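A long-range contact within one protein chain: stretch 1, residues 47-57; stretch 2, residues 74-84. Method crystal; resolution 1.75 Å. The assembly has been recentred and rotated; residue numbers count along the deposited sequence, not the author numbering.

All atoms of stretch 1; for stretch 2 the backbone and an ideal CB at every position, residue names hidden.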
ATOM      1  N   GLN A  47      -7.866   7.544  30.839  1.00 28.50           N
ATOM      2  CA  GLN A  47      -7.454   6.152  31.039  1.00 28.83           C
ATOM      3  C   GLN A  47      -6.207   5.798  30.241  1.00 26.07           C
ATOM      4  O   GLN A  47      -5.527   4.832  30.563  1.00 24.77           O
ATOM      5  CB  GLN A  47      -8.591   5.178  30.721  1.00 29.84           C
ATOM      6  CG  GLN A  47      -8.910   5.047  29.262  1.00 28.82           C
ATOM      7  CD  GLN A  47     -10.080   4.103  29.020  1.00 35.62           C
ATOM      8  OE1 GLN A  47     -11.230   4.461  29.265  1.00 40.46           O
ATOM      9  NE2 GLN A  47      -9.792   2.896  28.537  1.00 32.66           N
ATOM     10  N   TYR A  48      -5.909   6.568  29.198  1.00 22.13           N
ATOM     11  CA  TYR A  48      -4.690   6.361  28.438  1.00 18.74           C
ATOM     12  C   TYR A  48      -3.590   7.364  28.844  1.00 17.94           C
ATOM     13  O   TYR A  48      -2.624   7.548  28.114  1.00 17.54           O
ATOM     14  CB  TYR A  48      -4.973   6.536  26.958  1.00 20.54           C
ATOM     15  CG  TYR A  48      -5.985   5.577  26.386  1.00 20.97           C
ATOM     16  CD1 TYR A  48      -6.135   4.296  26.906  1.00 21.95           C
ATOM     17  CD2 TYR A  48      -6.755   5.937  25.292  1.00 19.56           C
ATOM     18  CE1 TYR A  48      -7.039   3.391  26.335  1.00 24.70           C
ATOM     19  CE2 TYR A  48      -7.655   5.033  24.704  1.00 17.30           C
ATOM     20  CZ  TYR A  48      -7.797   3.766  25.255  1.00 24.73           C
ATOM     21  OH  TYR A  48      -8.689   2.855  24.708  1.00 26.57           O
ATOM     22  N   ASP A  49      -3.732   8.005  29.998  1.00 18.97           N
ATOM     23  CA  ASP A  49      -2.842   9.113  30.362  1.00 16.91           C
ATOM     24  C   ASP A  49      -1.381   8.711  30.642  1.00 18.50           C
ATOM     25  O   ASP A  49      -0.496   9.563  30.720  1.00 17.62           O
ATOM     26  CB  ASP A  49      -3.458   9.958  31.480  1.00 22.82           C
ATOM     27  CG  ASP A  49      -4.350  11.077  30.927  1.00 26.32           C
ATOM     28  OD1 ASP A  49      -4.686  11.060  29.706  1.00 23.60           O
ATOM     29  OD2 ASP A  49      -4.696  11.981  31.705  1.00 30.19           O
ATOM     30  N   ASP A  50      -1.124   7.414  30.782  1.00 19.23           N
ATOM     31  CA  ASP A  50       0.247   6.919  30.919  1.00 22.02           C
ATOM     32  C   ASP A  50       0.774   6.244  29.655  1.00 17.85           C
ATOM     33  O   ASP A  50       1.861   5.663  29.656  1.00 18.55           O
ATOM     34  CB  ASP A  50       0.321   5.920  32.080  1.00 21.39           C
ATOM     35  CG  ASP A  50       0.154   6.608  33.463  1.00 46.79           C
ATOM     36  OD1 ASP A  50       0.918   7.565  33.804  1.00 36.29           O
ATOM     37  OD2 ASP A  50      -0.777   6.206  34.200  1.00 51.58           O
ATOM     38  N   VAL A  51       0.019   6.313  28.569  1.00 15.65           N
ATOM     39  CA  VAL A  51       0.419   5.587  27.350  1.00 12.89           C
ATOM     40  C   VAL A  51       1.528   6.330  26.619  1.00 16.23           C
ATOM     41  O   VAL A  51       1.314   7.454  26.168  1.00 15.00           O
ATOM     42  CB  VAL A  51      -0.759   5.419  26.411  1.00 16.62           C
ATOM     43  CG1 VAL A  51      -0.284   4.842  25.048  1.00 14.74           C
ATOM     44  CG2 VAL A  51      -1.823   4.521  27.064  1.00 15.54           C
ATOM     45  N   ILE A  52       2.707   5.719  26.500  1.00 17.03           N
ATOM     46  CA  ILE A  52       3.846   6.355  25.813  1.00 14.52           C
ATOM     47  C   ILE A  52       3.909   5.945  24.351  1.00 16.53           C
ATOM     48  O   ILE A  52       4.429   6.680  23.505  1.00 16.28           O
ATOM     49  CB  ILE A  52       5.201   6.029  26.513  1.00 19.34           C
ATOM     50  CG1 ILE A  52       6.382   6.752  25.851  1.00 19.96           C
ATOM     51  CG2 ILE A  52       5.483   4.547  26.505  1.00 21.71           C
ATOM     52  CD1 ILE A  52       7.697   6.530  26.612  1.00 28.69           C
ATOM     53  N   ALA A  53       3.365   4.774  24.030  1.00 14.04           N
ATOM     54  CA  ALA A  53       3.457   4.284  22.652  1.00 11.62           C
ATOM     55  C   ALA A  53       2.203   3.551  22.239  1.00 12.55           C
ATOM     56  O   ALA A  53       1.591   2.871  23.048  1.00 12.62           O
ATOM     57  CB  ALA A  53       4.639   3.382  22.498  1.00 13.32           C
ATOM     58  N   ILE A  54       1.887   3.607  20.948  1.00 10.30           N
ATOM     59  CA  ILE A  54       0.651   3.026  20.445  1.00 11.09           C
ATOM     60  C   ILE A  54       1.009   2.144  19.274  1.00 10.78           C
ATOM     61  O   ILE A  54       1.744   2.574  18.378  1.00 13.78           O
ATOM     62  CB  ILE A  54      -0.297   4.122  19.925  1.00 12.35           C
ATOM     63  CG1 ILE A  54      -0.948   4.878  21.090  1.00 17.19           C
ATOM     64  CG2 ILE A  54      -1.390   3.509  19.012  1.00 11.52           C
ATOM     65  CD1 ILE A  54      -1.755   6.121  20.587  1.00 10.50           C
ATOM     66  N   TYR A  55       0.484   0.924  19.253  1.00 10.63           N
ATOM     67  CA  TYR A  55       0.589   0.069  18.075  1.00  6.55           C
ATOM     68  C   TYR A  55      -0.703   0.231  17.316  1.00 10.81           C
ATOM     69  O   TYR A  55      -1.773   0.068  17.908  1.00 11.11           O
ATOM     70  CB  TYR A  55       0.681  -1.413  18.537  1.00 10.42           C
ATOM     71  CG  TYR A  55       0.717  -2.435  17.391  1.00 12.61           C
ATOM     72  CD1 TYR A  55      -0.391  -2.649  16.561  1.00  9.91           C
ATOM     73  CD2 TYR A  55       1.838  -3.230  17.195  1.00 11.63           C
ATOM     74  CE1 TYR A  55      -0.364  -3.610  15.506  1.00 11.53           C
ATOM     75  CE2 TYR A  55       1.891  -4.178  16.158  1.00 14.22           C
ATOM     76  CZ  TYR A  55       0.786  -4.350  15.316  1.00 16.16           C
ATOM     77  OH  TYR A  55       0.847  -5.303  14.329  1.00 14.90           O
ATOM     78  N   ARG A  56      -0.636   0.500  16.000  1.00 11.14           N
ATOM     79  CA  ARG A  56      -1.861   0.500  15.217  1.00 11.48           C
ATOM     80  C   ARG A  56      -1.558  -0.068  13.859  1.00  8.67           C
ATOM     81  O   ARG A  56      -0.387  -0.268  13.497  1.00 10.86           O
ATOM     82  CB  ARG A  56      -2.439   1.925  15.087  1.00 10.89           C
ATOM     83  CG  ARG A  56      -1.622   2.854  14.191  1.00 11.39           C
ATOM     84  CD  ARG A  56      -2.316   4.205  14.035  1.00  9.49           C
ATOM     85  NE  ARG A  56      -3.626   4.095  13.344  1.00 10.81           N
ATOM     86  CZ  ARG A  56      -3.785   4.147  12.012  1.00 14.13           C
ATOM     87  NH1 ARG A  56      -2.734   4.263  11.200  1.00 13.17           N
ATOM     88  NH2 ARG A  56      -5.010   4.090  11.482  1.00 10.70           N
ATOM     89  N   SER A  57      -2.603  -0.290  13.068  1.00  9.90           N
ATOM     90  CA  SER A  57      -2.410  -0.809  11.704  1.00 10.66           C
ATOM     91  C   SER A  57      -3.338  -0.159  10.671  1.00 12.66           C
ATOM     92  O   SER A  57      -4.306   0.521  11.039  1.00 14.17           O
ATOM     93  CB  SER A  57      -2.655  -2.303  11.693  1.00 12.95           C
ATOM     94  OG  SER A  57      -4.001  -2.582  12.088  1.00 12.86           O
ATOM     95  N   UNK A  74      -6.605  14.934  20.246  1.00 19.56           N
ATOM     96  CA  UNK A  74      -7.203  14.278  21.417  1.00 21.90           C
ATOM     97  C   UNK A  74      -6.270  13.309  22.161  1.00 19.44           C
ATOM     98  O   UNK A  74      -6.551  12.952  23.304  1.00 18.28           O
ATOM     99  CB  UNK A  74      -8.454  13.515  20.975  1.00 21.90           C
ATOM    100  N   UNK A  75      -5.210  12.824  21.524  1.00 18.24           N
ATOM    101  CA  UNK A  75      -4.312  11.880  22.229  1.00 15.81           C
ATOM    102  C   UNK A  75      -3.730  12.512  23.498  1.00 14.93           C
ATOM    103  O   UNK A  75      -3.515  13.716  23.553  1.00 15.75           O
ATOM    104  CB  UNK A  75      -3.176  11.434  21.306  1.00 15.81           C
ATOM    105  N   UNK A  76      -3.510  11.708  24.546  1.00 12.17           N
ATOM    106  CA  UNK A  76      -2.924  12.255  25.767  1.00 17.09           C
ATOM    107  C   UNK A  76      -1.497  12.724  25.504  1.00 17.76           C
ATOM    108  O   UNK A  76      -0.785  12.192  24.628  1.00 15.94           O
ATOM    109  CB  UNK A  76      -2.945  11.215  26.889  1.00 17.09           C
ATOM    110  N   UNK A  77      -1.100  13.728  26.268  1.00 15.91           N
ATOM    111  CA  UNK A  77       0.223  14.323  26.145  1.00 18.38           C
ATOM    112  C   UNK A  77       1.359  13.309  26.347  1.00 18.12           C
ATOM    113  O   UNK A  77       2.492  13.516  25.865  1.00 19.23           O
ATOM    114  CB  UNK A  77       0.365  15.463  27.156  1.00 18.38           C
ATOM    115  N   UNK A  78       1.076  12.218  27.070  1.00 18.87           N
ATOM    116  CA  UNK A  78       2.075  11.172  27.278  1.00 19.77           C
ATOM    117  C   UNK A  78       2.573  10.488  25.987  1.00 16.73           C
ATOM    118  O   UNK A  78       3.682   9.955  25.953  1.00 13.97           O
ATOM    119  CB  UNK A  78       1.489  10.110  28.211  1.00 19.77           C
ATOM    120  N   UNK A  79       1.750  10.450  24.951  1.00 14.68           N
ATOM    121  CA  UNK A  79       2.083   9.661  23.749  1.00 13.97           C
ATOM    122  C   UNK A  79       3.302  10.216  23.030  1.00 19.22           C
ATOM    123  O   UNK A  79       3.349  11.403  22.680  1.00 16.40           O
ATOM    124  CB  UNK A  79       0.894   9.627  22.787  1.00 13.97           C
ATOM    125  N   UNK A  80       4.316   9.373  22.859  1.00 15.99           N
ATOM    126  CA  UNK A  80       5.545   9.805  22.197  1.00 15.44           C
ATOM    127  C   UNK A  80       5.824   9.076  20.907  1.00 14.84           C
ATOM    128  O   UNK A  80       6.634   9.533  20.129  1.00 17.25           O
ATOM    129  CB  UNK A  80       6.736   9.623  23.140  1.00 15.44           C
ATOM    130  N   UNK A  81       5.152   7.943  20.697  1.00 14.56           N
ATOM    131  CA  UNK A  81       5.407   7.053  19.567  1.00 11.95           C
ATOM    132  C   UNK A  81       4.104   6.473  19.047  1.00 12.87           C
ATOM    133  O   UNK A  81       3.215   6.093  19.824  1.00 14.47           O
ATOM    134  CB  UNK A  81       6.365   5.929  19.967  1.00 11.95           C
ATOM    135  N   UNK A  82       4.001   6.355  17.732  1.00 13.77           N
ATOM    136  CA  UNK A  82       2.952   5.560  17.134  1.00 18.25           C
ATOM    137  C   UNK A  82       3.646   4.659  16.170  1.00 15.53           C
ATOM    138  O   UNK A  82       4.333   5.119  15.243  1.00 13.60           O
ATOM    139  CB  UNK A  82       1.872   6.408  16.458  1.00 18.25           C
ATOM    140  N   UNK A  83       3.508   3.366  16.403  1.00 13.43           N
ATOM    141  CA  UNK A  83       4.158   2.369  15.586  1.00  9.12           C
ATOM    142  C   UNK A  83       3.102   1.710  14.738  1.00  8.94           C
ATOM    143  O   UNK A  83       2.226   1.008  15.232  1.00 11.09           O
ATOM    144  CB  UNK A  83       4.912   1.344  16.436  1.00  9.12           C
ATOM    145  N   UNK A  84       3.177   1.971  13.432  1.00  9.27           N
ATOM    146  CA  UNK A  84       2.148   1.639  12.474  1.00  8.33           C
ATOM    147  C   UNK A  84       2.498   0.420  11.621  1.00  8.74           C
ATOM    148  O   UNK A  84       3.614   0.299  11.092  1.00 10.64           O
ATOM    149  CB  UNK A  84       1.883   2.845  11.571  1.00  8.33           C
TER

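Position 74 has no atom of stretch 1 within 5.5 Å of its ideal CB. Stretch 1 sets no demand, and the residue is Ala 74.

Position 75 points sideways, and its ideal CB has no atom of stretch 1 within 5.5 Å. A long apolar chain could still reach Ile 54. Leu 75 does so: its CD2 lies 4.0 Å from Ile 54 CD1.

Position 76 points toward stretch 1. Its ideal CB is 3.3 Å from Asp 49 OD1 and 3.9 Å from Tyr 48 O, so space is short. Phi of -66° and psi of 151° admit many residues, proline included. A small or compact side chain fits. The residue is Pro 76, whose CG packs 3.8 Å from Tyr 48 CB.

Position 77 meets open space, where almost any residue would do. Lys 77 extends away.

Position 78 points toward a cluster of carbonyls. Its ideal CB is 3.2 Å from Asp 49 O, which is tight, and 3.4 Å from Val 51 O. A small residue suits, best one with a donor: serine, perhaps threonine or cysteine; alanine would fit but could not donate to Val 51 O. Ser 78, with chi1 p, donates from OG to Val 51 O at 3.0 Å.

Position 79 points away overall, yet its CB is 4.0 Å from Val 51 O. Ile 54 CD1 and Val 51 CG1 offer apolar surface, so valine, isoleucine or leucine are plausible. Val 79 puts CG1 4.2 Å from Ile 54 CD1.

Position 80 points sideways. Its backbone N donates to Ile 52 O at 2.8 Å. Many side chains would serve; that of Lys 80 leads away.

From 81 the strand runs parallel to stretch 1, and side chains alternate between faces.

Position 81 shares a face with Ala 53, whose small side chain leaves room for a large apolar or aromatic one. Tyr 81 places CB 3.9 Å from Ala 53 CB and CD2 4.3 Å from Ile 52 CG1. Its O accepts from Ile 54 N at 3.0 Å.

Position 82 lies on the face of Ile 54 and Arg 56. An aliphatic, perhaps beta-branched, chain suits the extended backbone. Ile 82 sets CG1 4.4 Å from Ile 54 CB and CG2 3.8 Å from Arg 56 CD.

Position 83 is on the face of Tyr 55. Stretch 1 leaves the size open; many residues that suit a strand would do. In Cys 83 the backbone does the pairing: N donates to Ile 54 O at 2.8 Å, and O accepts from Arg 56 N at 3.0 Å.

Position 84 shares the face of Arg 56, whose guanidinium offers charge and donors. Acidic, amide or imidazole groups suit. His 84 brings ND1 2.9 Å from Arg 56 NH1.

Stretch 2 (74-84) ALPKSVKYICH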
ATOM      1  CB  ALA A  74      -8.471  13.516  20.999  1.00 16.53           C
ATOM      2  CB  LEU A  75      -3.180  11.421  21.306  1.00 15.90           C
ATOM      3  CG  LEU A  75      -3.562  10.539  20.116  1.00 14.63           C
ATOM      4  CD1 LEU A  75      -2.350  10.239  19.239  1.00 15.47           C
ATOM      5  CD2 LEU A  75      -4.271   9.231  20.578  1.00 12.87           C
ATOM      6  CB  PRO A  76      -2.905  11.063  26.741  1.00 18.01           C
ATOM      7  CG  PRO A  76      -3.679   9.976  26.101  1.00 18.83           C
ATOM      8  CD  PRO A  76      -3.799  10.272  24.632  1.00 13.62           C
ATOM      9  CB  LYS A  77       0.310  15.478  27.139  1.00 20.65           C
ATOM     10  CG  LYS A  77       1.476  16.419  27.015  1.00 29.08           C
ATOM     11  CD  LYS A  77       1.376  17.514  28.116  1.00 38.09           C
ATOM     12  CE  LYS A  77       2.498  18.553  27.999  1.00 37.89           C
ATOM     13  NZ  LYS A  77       2.307  19.358  26.771  1.00 38.07           N
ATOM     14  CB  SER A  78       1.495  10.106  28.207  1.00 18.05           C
ATOM     15  OG  SER A  78       0.202   9.702  27.736  1.00 15.80           O
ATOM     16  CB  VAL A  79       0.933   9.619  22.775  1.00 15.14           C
ATOM     17  CG1 VAL A  79       1.320   8.815  21.494  1.00 13.53           C
ATOM     18  CG2 VAL A  79      -0.313   9.040  23.448  1.00 19.28           C
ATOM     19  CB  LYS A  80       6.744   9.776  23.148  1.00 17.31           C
ATOM     20  CG  LYS A  80       6.523  10.692  24.348  1.00 19.77           C
ATOM     21  CD  LYS A  80       7.796  11.382  24.830  1.00 35.31           C
ATOM     22  CE  LYS A  80       8.915  10.392  25.138  1.00 41.53           C
ATOM     23  NZ  LYS A  80       9.913  10.952  26.112  1.00 48.67           N
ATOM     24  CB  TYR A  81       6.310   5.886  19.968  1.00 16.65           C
ATOM     25  CG  TYR A  81       7.626   6.338  20.498  1.00 17.75           C
ATOM     26  CD1 TYR A  81       8.666   6.687  19.635  1.00 16.45           C
ATOM     27  CD2 TYR A  81       7.825   6.465  21.860  1.00 17.42           C
ATOM     28  CE1 TYR A  81       9.879   7.155  20.146  1.00 19.47           C
ATOM     29  CE2 TYR A  81       9.036   6.912  22.370  1.00 21.27           C
ATOM     30  CZ  TYR A  81      10.052   7.255  21.500  1.00 21.45           C
ATOM     31  OH  TYR A  81      11.241   7.706  22.010  1.00 25.91           O
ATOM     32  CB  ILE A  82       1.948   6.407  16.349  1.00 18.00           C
ATOM     33  CG1 ILE A  82       1.186   7.303  17.301  1.00 14.86           C
ATOM     34  CG2 ILE A  82       0.929   5.506  15.582  1.00 13.30           C
ATOM     35  CD1 ILE A  82       0.407   8.390  16.512  1.00 20.65           C
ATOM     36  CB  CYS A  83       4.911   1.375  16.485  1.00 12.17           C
ATOM     37  SG  CYS A  83       6.226   2.231  17.472  1.00 16.90           S
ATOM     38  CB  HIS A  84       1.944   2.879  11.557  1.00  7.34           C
ATOM     39  CG  HIS A  84       1.005   2.642  10.397  1.00 11.31           C
ATOM     40  ND1 HIS A  84      -0.371   2.655  10.532  1.00 11.53           N
ATOM     41  CD2 HIS A  84       1.260   2.370   9.096  1.00  9.43           C
ATOM     42  CE1 HIS A  84      -0.921   2.445   9.336  1.00  7.85           C
ATOM     43  NE2 HIS A  84       0.048   2.250   8.459  1.00 11.94           N
TER
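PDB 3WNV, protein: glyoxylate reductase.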